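Local structure of uronate dehydrogenase (Agrobacterium tumefaciens, 3RFX) at residues G16-M19 against R20-A24; L146-M149 against Y150-K153; N171-R174 against M175-T178; W214-S217 against H218-F221. The protein oxidises uronic acids such as galacturonate and glucuronate with NAD as the hydride acceptor, and is built on a Rossmann fold. The protein carries 1 engineered substitution. One frame throughout, in Å; residues are numbered along the deposited sequence.

Contact 1 of 4, residues G16-M19 against R20-A24. With PO4 (phosphate ion), chain F.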
loop_
_atom_site.group_PDB
_atom_site.type_symbol
_atom_site.label_atom_id
_atom_site.label_comp_id
_atom_site.label_asym_id
_atom_site.label_seq_id
_atom_site.Cartn_x
_atom_site.Cartn_y
_atom_site.Cartn_z
ATOM N N GLY A 16 32.271 -21.538 -0.689
ATOM C CA GLY A 16 32.723 -22.338 0.439
ATOM C C GLY A 16 34.207 -22.189 0.737
ATOM O O GLY A 16 34.605 -22.098 1.900
ATOM N N ARG A 17 35.034 -22.167 -0.306
ATOM C CA ARG A 17 36.480 -21.996 -0.121
ATOM C C ARG A 17 36.792 -20.631 0.473
ATOM O O ARG A 17 37.669 -20.499 1.328
ATOM C CB ARG A 17 37.242 -22.199 -1.443
ATOM C CG ARG A 17 37.109 -23.607 -2.015
ATOM C CD ARG A 17 38.046 -23.854 -3.209
ATOM N NE ARG A 17 37.731 -23.022 -4.369
ATOM C CZ ARG A 17 36.940 -23.396 -5.377
ATOM N NH1 ARG A 17 36.370 -24.599 -5.376
ATOM N NH2 ARG A 17 36.719 -22.567 -6.394
ATOM N N VAL A 18 36.063 -19.614 0.021
ATOM C CA VAL A 18 36.185 -18.282 0.595
ATOM C C VAL A 18 35.793 -18.261 2.074
ATOM O O VAL A 18 36.497 -17.683 2.903
ATOM C CB VAL A 18 35.291 -17.266 -0.152
ATOM C CG1 VAL A 18 35.182 -15.967 0.644
ATOM C CG2 VAL A 18 35.828 -17.013 -1.553
ATOM N N MET A 19 34.659 -18.874 2.398
ATOM C CA MET A 19 34.141 -18.817 3.765
ATOM C C MET A 19 34.984 -19.678 4.718
ATOM O O MET A 19 35.136 -19.353 5.892
ATOM C CB MET A 19 32.664 -19.224 3.804
ATOM C CG MET A 19 31.727 -18.214 3.136
ATOM S SD MET A 19 31.953 -16.543 3.778
ATOM C CE MET A 19 30.850 -15.615 2.706
ATOM N N ARG A 20 35.549 -20.762 4.197
ATOM C CA ARG A 20 36.462 -21.578 4.994
ATOM C C ARG A 20 37.581 -20.721 5.588
ATOM O O ARG A 20 37.988 -20.920 6.735
ATOM C CB ARG A 20 37.033 -22.733 4.163
ATOM C CG ARG A 20 38.048 -23.595 4.919
ATOM C CD ARG A 20 38.447 -24.814 4.099
ATOM N NE ARG A 20 39.381 -25.678 4.817
ATOM C CZ ARG A 20 39.696 -26.914 4.435
ATOM N NH1 ARG A 20 39.145 -27.435 3.344
ATOM N NH2 ARG A 20 40.556 -27.631 5.149
ATOM N N GLU A 21 38.072 -19.755 4.815
ATOM C CA GLU A 21 39.076 -18.830 5.315
ATOM C C GLU A 21 38.472 -17.675 6.122
ATOM O O GLU A 21 38.931 -17.373 7.229
ATOM C CB GLU A 21 39.922 -18.267 4.170
ATOM C CG GLU A 21 40.560 -16.926 4.506
ATOM C CD GLU A 21 41.119 -16.214 3.288
ATOM O OE1 GLU A 21 41.394 -16.891 2.272
ATOM O OE2 GLU A 21 41.284 -14.973 3.350
ATOM N N ARG A 22 37.444 -17.032 5.569
ATOM C CA ARG A 22 36.933 -15.786 6.143
ATOM C C ARG A 22 36.150 -15.958 7.452
ATOM O O ARG A 22 36.134 -15.049 8.287
ATOM C CB ARG A 22 36.072 -15.037 5.120
ATOM C CG ARG A 22 36.835 -14.499 3.911
ATOM C CD ARG A 22 37.851 -13.438 4.310
ATOM N NE ARG A 22 37.232 -12.298 4.986
ATOM C CZ ARG A 22 36.697 -11.251 4.359
ATOM N NH1 ARG A 22 36.692 -11.194 3.030
ATOM N NH2 ARG A 22 36.161 -10.261 5.064
ATOM N N LEU A 23 35.495 -17.103 7.626
ATOM C CA LEU A 23 34.666 -17.324 8.825
ATOM C C LEU A 23 35.413 -18.016 9.967
ATOM O O LEU A 23 34.838 -18.264 11.028
ATOM C CB LEU A 23 33.407 -18.126 8.480
ATOM C CG LEU A 23 32.504 -17.513 7.404
ATOM C CD1 LEU A 23 31.248 -18.346 7.235
ATOM C CD2 LEU A 23 32.171 -16.076 7.751
ATOM N N ALA A 24 36.687 -18.330 9.744
ATOM C CA ALA A 24 37.506 -18.983 10.763
ATOM C C ALA A 24 37.467 -18.280 12.126
ATOM O O ALA A 24 37.326 -18.937 13.155
ATOM C CB ALA A 24 38.948 -19.143 10.273
HETATM P P PO4 F . 38.836 -12.599 -0.330
HETATM O O1 PO4 F . 37.939 -11.747 -1.198
HETATM O O2 PO4 F . 39.928 -11.737 0.255
HETATM O O3 PO4 F . 38.032 -13.206 0.793
HETATM O O4 PO4 F . 39.442 -13.703 -1.163
#

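Contact 2 of 4, residues L146-M149 against Y150-K153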
loop_
_atom_site.group_PDB
_atom_site.type_symbol
_atom_site.label_atom_id
_atom_site.label_comp_id
_atom_site.label_asym_id
_atom_site.label_seq_id
_atom_site.Cartn_x
_atom_site.Cartn_y
_atom_site.Cartn_z
ATOM N N LEU A 146 10.191 -24.167 3.292
ATOM C CA LEU A 146 10.480 -25.155 4.335
ATOM C C LEU A 146 11.045 -24.475 5.579
ATOM O O LEU A 146 10.607 -24.758 6.701
ATOM C CB LEU A 146 11.462 -26.217 3.829
ATOM C CG LEU A 146 11.637 -27.424 4.772
ATOM C CD1 LEU A 146 10.496 -28.381 4.581
ATOM C CD2 LEU A 146 12.967 -28.122 4.525
ATOM N N ALA A 147 12.007 -23.575 5.394
ATOM C CA ALA A 147 12.578 -22.853 6.534
ATOM C C ALA A 147 11.502 -22.066 7.282
ATOM O O ALA A 147 11.504 -22.008 8.520
ATOM C CB ALA A 147 13.709 -21.916 6.093
ATOM N N ARG A 148 10.592 -21.441 6.538
ATOM C CA ARG A 148 9.528 -20.665 7.180
ATOM C C ARG A 148 8.646 -21.572 8.033
ATOM O O ARG A 148 8.273 -21.214 9.146
ATOM C CB ARG A 148 8.674 -19.919 6.143
ATOM C CG ARG A 148 7.530 -19.087 6.762
ATOM C CD ARG A 148 8.059 -17.872 7.536
ATOM N NE ARG A 148 7.197 -17.527 8.667
ATOM C CZ ARG A 148 7.212 -16.359 9.303
ATOM N NH1 ARG A 148 8.026 -15.383 8.906
ATOM N NH2 ARG A 148 6.400 -16.159 10.336
ATOM N N MET A 149 8.319 -22.751 7.503
ATOM C CA MET A 149 7.484 -23.706 8.234
ATOM C C MET A 149 8.164 -24.172 9.532
ATOM O O MET A 149 7.524 -24.209 10.594
ATOM C CB MET A 149 7.097 -24.892 7.335
ATOM C CG MET A 149 6.108 -25.883 7.967
ATOM S SD MET A 149 6.982 -27.141 8.941
ATOM C CE MET A 149 7.651 -28.170 7.625
ATOM N N TYR A 150 9.454 -24.508 9.463
ATOM C CA TYR A 150 10.179 -24.887 10.679
ATOM C C TYR A 150 10.284 -23.726 11.662
ATOM O O TYR A 150 10.320 -23.934 12.879
ATOM C CB TYR A 150 11.571 -25.456 10.382
ATOM C CG TYR A 150 11.556 -26.918 9.971
ATOM C CD1 TYR A 150 12.031 -27.911 10.829
ATOM C CD2 TYR A 150 11.056 -27.305 8.729
ATOM C CE1 TYR A 150 12.016 -29.258 10.455
ATOM C CE2 TYR A 150 11.035 -28.638 8.348
ATOM C CZ TYR A 150 11.518 -29.613 9.217
ATOM O OH TYR A 150 11.496 -30.934 8.823
ATOM N N PHE A 151 10.329 -22.501 11.151
ATOM C CA PHE A 151 10.313 -21.355 12.055
ATOM C C PHE A 151 8.978 -21.209 12.790
ATOM O O PHE A 151 8.956 -21.062 14.015
ATOM C CB PHE A 151 10.640 -20.041 11.347
ATOM C CG PHE A 151 10.415 -18.838 12.218
ATOM C CD1 PHE A 151 11.232 -18.600 13.311
ATOM C CD2 PHE A 151 9.364 -17.965 11.964
ATOM C CE1 PHE A 151 11.009 -17.507 14.135
ATOM C CE2 PHE A 151 9.142 -16.863 12.781
ATOM C CZ PHE A 151 9.969 -16.637 13.867
ATOM N N ASP A 152 7.876 -21.211 12.048
ATOM C CA ASP A 152 6.549 -21.091 12.667
ATOM C C ASP A 152 6.209 -22.281 13.568
ATOM O O ASP A 152 5.526 -22.125 14.577
ATOM C CB ASP A 152 5.453 -20.935 11.618
ATOM C CG ASP A 152 5.386 -19.533 11.046
ATOM O OD1 ASP A 152 5.601 -18.561 11.807
ATOM O OD2 ASP A 152 5.102 -19.408 9.833
ATOM N N LYS A 153 6.676 -23.469 13.197
ATOM C CA LYS A 153 6.286 -24.681 13.922
ATOM C C LYS A 153 7.181 -24.978 15.131
ATOM O O LYS A 153 6.691 -25.429 16.173
ATOM C CB LYS A 153 6.218 -25.891 12.970
ATOM C CG LYS A 153 5.643 -27.178 13.584
ATOM C CD LYS A 153 5.470 -28.282 12.524
ATOM C CE LYS A 153 4.360 -27.964 11.527
ATOM N NZ LYS A 153 2.973 -28.028 12.079
#

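Contact 3 of 4, residues N171-R174 against M175-T178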
loop_
_atom_site.group_PDB
_atom_site.type_symbol
_atom_site.label_atom_id
_atom_site.label_comp_id
_atom_site.label_asym_id
_atom_site.label_seq_id
_atom_site.Cartn_x
_atom_site.Cartn_y
_atom_site.Cartn_z
ATOM N N ASN A 171 31.766 -8.208 -12.962
ATOM C CA ASN A 171 32.397 -8.388 -14.277
ATOM C C ASN A 171 31.473 -8.302 -15.481
ATOM O O ASN A 171 31.868 -8.633 -16.594
ATOM C CB ASN A 171 33.197 -9.683 -14.343
ATOM C CG ASN A 171 32.375 -10.884 -13.989
ATOM O OD1 ASN A 171 31.354 -11.154 -14.621
ATOM N ND2 ASN A 171 32.809 -11.624 -12.967
ATOM N N ASN A 172 30.242 -7.864 -15.260
ATOM C CA ASN A 172 29.362 -7.536 -16.366
ATOM C C ASN A 172 28.321 -6.518 -15.912
ATOM O O ASN A 172 28.265 -6.169 -14.724
ATOM C CB ASN A 172 28.726 -8.796 -16.978
ATOM C CG ASN A 172 27.770 -9.503 -16.030
ATOM O OD1 ASN A 172 26.985 -8.870 -15.326
ATOM N ND2 ASN A 172 27.813 -10.830 -16.034
ATOM N N TYR A 173 27.508 -6.042 -16.845
ATOM C CA TYR A 173 26.590 -4.937 -16.555
ATOM C C TYR A 173 25.599 -5.277 -15.440
ATOM O O TYR A 173 25.291 -4.439 -14.589
ATOM C CB TYR A 173 25.828 -4.496 -17.811
ATOM C CG TYR A 173 25.221 -3.115 -17.651
ATOM C CD1 TYR A 173 25.923 -1.979 -18.036
ATOM C CD2 TYR A 173 23.962 -2.949 -17.079
ATOM C CE1 TYR A 173 25.382 -0.709 -17.867
ATOM C CE2 TYR A 173 23.414 -1.683 -16.901
ATOM C CZ TYR A 173 24.134 -0.569 -17.296
ATOM O OH TYR A 173 23.592 0.691 -17.119
ATOM N N ARG A 174 25.089 -6.502 -15.468
ATOM C CA ARG A 174 24.130 -6.958 -14.457
ATOM C C ARG A 174 24.716 -6.862 -13.049
ATOM O O ARG A 174 24.019 -6.492 -12.099
ATOM C CB ARG A 174 23.675 -8.389 -14.763
ATOM C CG ARG A 174 22.742 -9.012 -13.715
ATOM C CD ARG A 174 22.088 -10.281 -14.269
ATOM N NE ARG A 174 21.367 -11.050 -13.248
ATOM C CZ ARG A 174 21.933 -11.928 -12.423
ATOM N NH1 ARG A 174 23.238 -12.161 -12.484
ATOM N NH2 ARG A 174 21.189 -12.575 -11.527
ATOM N N MET A 175 25.995 -7.193 -12.907
ATOM C CA MET A 175 26.622 -7.178 -11.583
ATOM C C MET A 175 26.791 -5.787 -11.001
ATOM O O MET A 175 27.074 -5.633 -9.811
ATOM C CB MET A 175 27.960 -7.922 -11.591
ATOM C CG MET A 175 27.797 -9.396 -11.893
ATOM S SD MET A 175 29.310 -10.297 -11.518
ATOM C CE MET A 175 28.990 -11.826 -12.393
ATOM N N LEU A 176 26.620 -4.758 -11.821
ATOM C CA LEU A 176 26.593 -3.405 -11.265
ATOM C C LEU A 176 25.398 -3.271 -10.320
ATOM O O LEU A 176 25.361 -2.368 -9.486
ATOM C CB LEU A 176 26.494 -2.353 -12.371
ATOM C CG LEU A 176 27.729 -2.304 -13.267
ATOM C CD1 LEU A 176 27.525 -1.310 -14.417
ATOM C CD2 LEU A 176 28.963 -1.923 -12.434
ATOM N N SER A 177 24.422 -4.162 -10.475
ATOM C CA SER A 177 23.258 -4.180 -9.592
ATOM C C SER A 177 23.315 -5.335 -8.599
ATOM O O SER A 177 22.910 -5.169 -7.451
ATOM C CB SER A 177 21.948 -4.259 -10.395
ATOM O OG SER A 177 21.838 -3.164 -11.303
ATOM N N THR A 178 23.801 -6.499 -9.039
ATOM C CA THR A 178 23.682 -7.724 -8.238
ATOM C C THR A 178 24.899 -8.087 -7.385
ATOM O O THR A 178 24.822 -9.008 -6.565
ATOM C CB THR A 178 23.357 -8.957 -9.111
ATOM O OG1 THR A 178 24.432 -9.184 -10.027
ATOM C CG2 THR A 178 22.054 -8.764 -9.893
HETATM O O HOH W 1 22.965 -2.698 -13.743
#

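Contact 4 of 4, residues W214-S217 against H218-F221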
loop_
_atom_site.group_PDB
_atom_site.type_symbol
_atom_site.label_atom_id
_atom_site.label_comp_id
_atom_site.label_asym_id
_atom_site.label_seq_id
_atom_site.Cartn_x
_atom_site.Cartn_y
_atom_site.Cartn_z
ATOM N N TRP A 214 17.032 -3.933 -5.033
ATOM C CA TRP A 214 16.389 -4.606 -3.892
ATOM C C TRP A 214 16.377 -3.775 -2.611
ATOM O O TRP A 214 17.331 -3.080 -2.307
ATOM C CB TRP A 214 17.073 -5.957 -3.610
ATOM C CG TRP A 214 17.112 -6.866 -4.808
ATOM C CD1 TRP A 214 16.126 -7.034 -5.751
ATOM C CD2 TRP A 214 18.179 -7.739 -5.184
ATOM N NE1 TRP A 214 16.528 -7.951 -6.692
ATOM C CE2 TRP A 214 17.784 -8.397 -6.370
ATOM C CE3 TRP A 214 19.439 -8.023 -4.641
ATOM C CZ2 TRP A 214 18.603 -9.318 -7.020
ATOM C CZ3 TRP A 214 20.253 -8.940 -5.290
ATOM C CH2 TRP A 214 19.828 -9.581 -6.462
ATOM N N ASP A 215 15.291 -3.885 -1.856
ATOM C CA ASP A 215 15.064 -3.029 -0.693
ATOM C C ASP A 215 15.175 -3.861 0.587
ATOM O O ASP A 215 14.311 -4.673 0.853
ATOM C CB ASP A 215 13.660 -2.416 -0.792
ATOM C CG ASP A 215 13.274 -1.598 0.444
ATOM O OD1 ASP A 215 14.143 -1.315 1.298
ATOM O OD2 ASP A 215 12.088 -1.236 0.551
ATOM N N ASN A 216 16.250 -3.665 1.349
ATOM C CA ASN A 216 16.460 -4.380 2.611
ATOM C C ASN A 216 16.047 -3.549 3.823
ATOM O O ASN A 216 16.464 -3.841 4.942
ATOM C CB ASN A 216 17.942 -4.733 2.778
ATOM C CG ASN A 216 18.293 -6.108 2.238
ATOM O OD1 ASN A 216 17.491 -7.039 2.295
ATOM N ND2 ASN A 216 19.518 -6.246 1.734
ATOM N N SER A 217 15.262 -2.498 3.616
ATOM C CA SER A 217 14.999 -1.564 4.719
ATOM C C SER A 217 14.287 -2.223 5.908
ATOM O O SER A 217 14.467 -1.800 7.054
ATOM C CB SER A 217 14.216 -0.336 4.244
ATOM O OG SER A 217 12.929 -0.706 3.794
ATOM N N HIS A 218 13.481 -3.249 5.644
ATOM C CA HIS A 218 12.708 -3.889 6.717
ATOM C C HIS A 218 13.577 -4.755 7.634
ATOM O O HIS A 218 13.151 -5.162 8.724
ATOM C CB HIS A 218 11.525 -4.677 6.145
ATOM C CG HIS A 218 10.431 -3.801 5.616
ATOM N ND1 HIS A 218 9.288 -3.519 6.332
ATOM C CD2 HIS A 218 10.322 -3.116 4.454
ATOM C CE1 HIS A 218 8.514 -2.713 5.628
ATOM N NE2 HIS A 218 9.120 -2.451 4.484
ATOM N N LEU A 219 14.803 -5.000 7.191
ATOM C CA LEU A 219 15.787 -5.749 7.954
ATOM C C LEU A 219 16.566 -4.815 8.884
ATOM O O LEU A 219 17.540 -5.225 9.511
ATOM C CB LEU A 219 16.755 -6.438 6.981
ATOM C CG LEU A 219 17.640 -7.567 7.494
ATOM C CD1 LEU A 219 16.782 -8.802 7.780
ATOM C CD2 LEU A 219 18.713 -7.891 6.465
ATOM N N GLY A 220 16.137 -3.559 8.970
ATOM C CA GLY A 220 16.853 -2.563 9.747
ATOM C C GLY A 220 17.228 -3.024 11.148
ATOM O O GLY A 220 18.321 -2.728 11.632
ATOM N N PHE A 221 16.331 -3.757 11.799
ATOM C CA PHE A 221 16.579 -4.212 13.179
ATOM C C PHE A 221 17.917 -4.967 13.331
ATOM O O PHE A 221 18.503 -5.004 14.415
ATOM C CB PHE A 221 15.419 -5.097 13.666
ATOM C CG PHE A 221 15.449 -6.498 13.106
ATOM C CD1 PHE A 221 16.084 -7.520 13.794
ATOM C CD2 PHE A 221 14.841 -6.793 11.894
ATOM C CE1 PHE A 221 16.124 -8.806 13.286
ATOM C CE2 PHE A 221 14.873 -8.074 11.380
ATOM C CZ PHE A 221 15.519 -9.088 12.076
HETATM O O HOH W 2 13.604 -5.684 3.804
#

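Contact 1 of 4, residues G16-M19 against R20-A24
Met19 lies against Leu23, one helical turn further on. Met19 CB stands 3.8 Å from Leu23 CD1. Met19 SD is also 3.8 Å from Leu23 CG and a little further from both methyls. The bend at chi2 (-53°) sets the sulfur beside the leucine branch. The backbone under the pair is joined by the bond from Leu23 N to Met19 O. Both residues are buried, and Phe185 and Ile189 of helix 182-194 touch Met19 as well. This is helix 14-22 of the first beta-alpha-beta unit, strand 5-9, helix, strand 30-34, in the NAD-binding Rossmann fold. Gly16 lies near the bound NAD, and Gly16 O receives Arg20 N at 2.8 Å. On the next face Val18 and Arg22 point the same way, side by side. Val18 CG1 packs on Arg22 CG at 3.9 Å. From CB the arginine chain passes close to Val18 O. Its CG and CD then run beside O3 of a phosphate ion, probably from the crystallisation liquor. Folding at chi2 and chi3 brings NH1 back to the same oxygen. The bond from Arg22 NH1 to phosphate O3 is long, 3.3 Å, but nearly straight at 164°, and O3 lies in the guanidinium plane. The other end nitrogen, NH2, forms a salt bridge with Asp183, and His182 holds the phosphate too. Arg20 leaves the helix elsewhere, extended, to a salt bridge with Glu45.

Contact 2 of 4, residues L146-M149 against Y150-K153
Helix 135-154 carries an i to i+4 salt bridge on one side and a Met-aromatic contact on another. Arg148 grips Asp152 side-on with two nitrogens. Arg148 NE gives a straight bond to Asp152 OD2 at 3.0 Å, coming from above the carboxylate plane. Arg148 NH2 reaches Asp152 OD1 at 2.9 Å on its syn side. The two flat groups are turned 56° apart. Phe151 CD2 sits over the centre of the guanidinium, 3.7 Å above its plane. The ring thus turns its CD2-CE2 edge to one guanidinium face, while Asp152 OD2 lies at the guanidinium's edge. Asp152 OD1 has a second partner, Arg131 of the second subunit.

Met149 SD lies 4.7 Å from the Tyr150 ring centroid, oblique to the ring. Bends at chi2 (-87°) and chi3 bring the methyl close, with Met149 CE 3.5 Å from Tyr150 CE2. Leu146 runs beside the same ring, its CD1 3.8 Å from Tyr150 CE2. The tyrosine hydroxyl bonds to Glu96 of helix 80-100. Lys153 CE packs on Met149 SD, and its NZ bonds to backbone oxygens of the second subunit. The Arg148-Asp152 pair is an i to i+4 salt bridge typical of partly exposed helix sides.

Contact 3 of 4, residues N171-R174 against M175-T178
Asn171 touches Met175 with its amide. Asn171 OD1 is 3.3 Å from Met175 CE, and Asn171 N makes a weak bond to Met175 SD. The extended methionine chain brings SD and CE that far back along the loop. Asn172 follows, its side chain crossing that of Met175 at about a right angle. Its CG sits between the backbone N and the carbonyl carbon (chi1 66°), which turns the amide over the start of the helix. There Asn172 OD1 accepts Met175 N at 3.1 Å. Tyr173 offers a ring face to Leu176. Leu176 CD1 stands 4.2 Å from the Tyr173 ring centroid, a CH-pi contact displaced toward the rim. A water donates to Tyr173 O and Ser177 OG. Ser177 OG also bonds to Ala211 O, and the tyrosine hydroxyl to Arg234. Arg174 is extended, and Thr178 CG2 lies 4.0 Å above the centre of its guanidinium. Arg174 NH2 bonds to Gln254 O. Two amides share Arg174 O: Ser177 N at 2.9 Å, from above the carbonyl plane, and Thr178 N at 3.1 Å, in that plane on a lone pair. The Asn172 bond is typical of an asparagine N-cap, here opening the short helix 175-178.

Contact 4 of 4, residues W214-S217 against H218-F221
Ser217 and His218 meet at the start of a 3-10 turn. Ser217 OG lies 3.6 Å from His218 CD2, in a direction oblique to the imidazole ring. Asp215, two residues earlier in the same segment, holds the hydroxyl. Ser217 OG donates to Asp215 OD1 at 2.8 Å, on the syn side of the carboxylate. Ser217 N donates to Asp215 OD1, also at 2.8 Å, but from well above the carboxylate plane. Two bonds thus grip one atom, and the one from the amide closes an Asx turn. The serine torsion (chi1 65°) puts OG between its own N and carbonyl carbon, where it reaches the oxygen that the amide already binds. His218 CG is anti to its carbonyl carbon, and the residue is exposed. Arg123 of the fourth subunit packs on Ser217 and His218. A water donates to Asp215 O and weakly accepts from His218 N.

The turn itself is carried by the backbone. Leu219 N bonds to Asn216 O at 3.0 Å, and Gly220 N to Ser217 O at 3.1 Å. Both bonds span three residues, the pattern of a 3-10 helix. Both donors come from above the carbonyl plane. Asn216 OD1 accepts from Trp204 N, and Trp214 stacks on the Trp204 ring. These tie the turn to strand 202-205, at the edge of the sheet within this chain, in the loop before helix 234-238.

In the fold
All four contacts are local and follow in series along the chain, so none encloses or crosses another. Contact 1 comes first, on helix 14-22 between the strands 5-9 and 30-34. Contact 2 lies far along, on helix 135-154 just before strand 158-163, with its centre about 28 Å from that of contact 1. Contact 3 caps helix 175-178 after that strand, on the opposite side of the chain's centre from contact 2. Contact 4 follows strand 202-205. Only contacts 3 and 4 touch, where Thr178 CG2 packs on Trp214 CH2 at 4.2 Å. This joins helix 175-178, after strand 158-163, to the loop after strand 202-205.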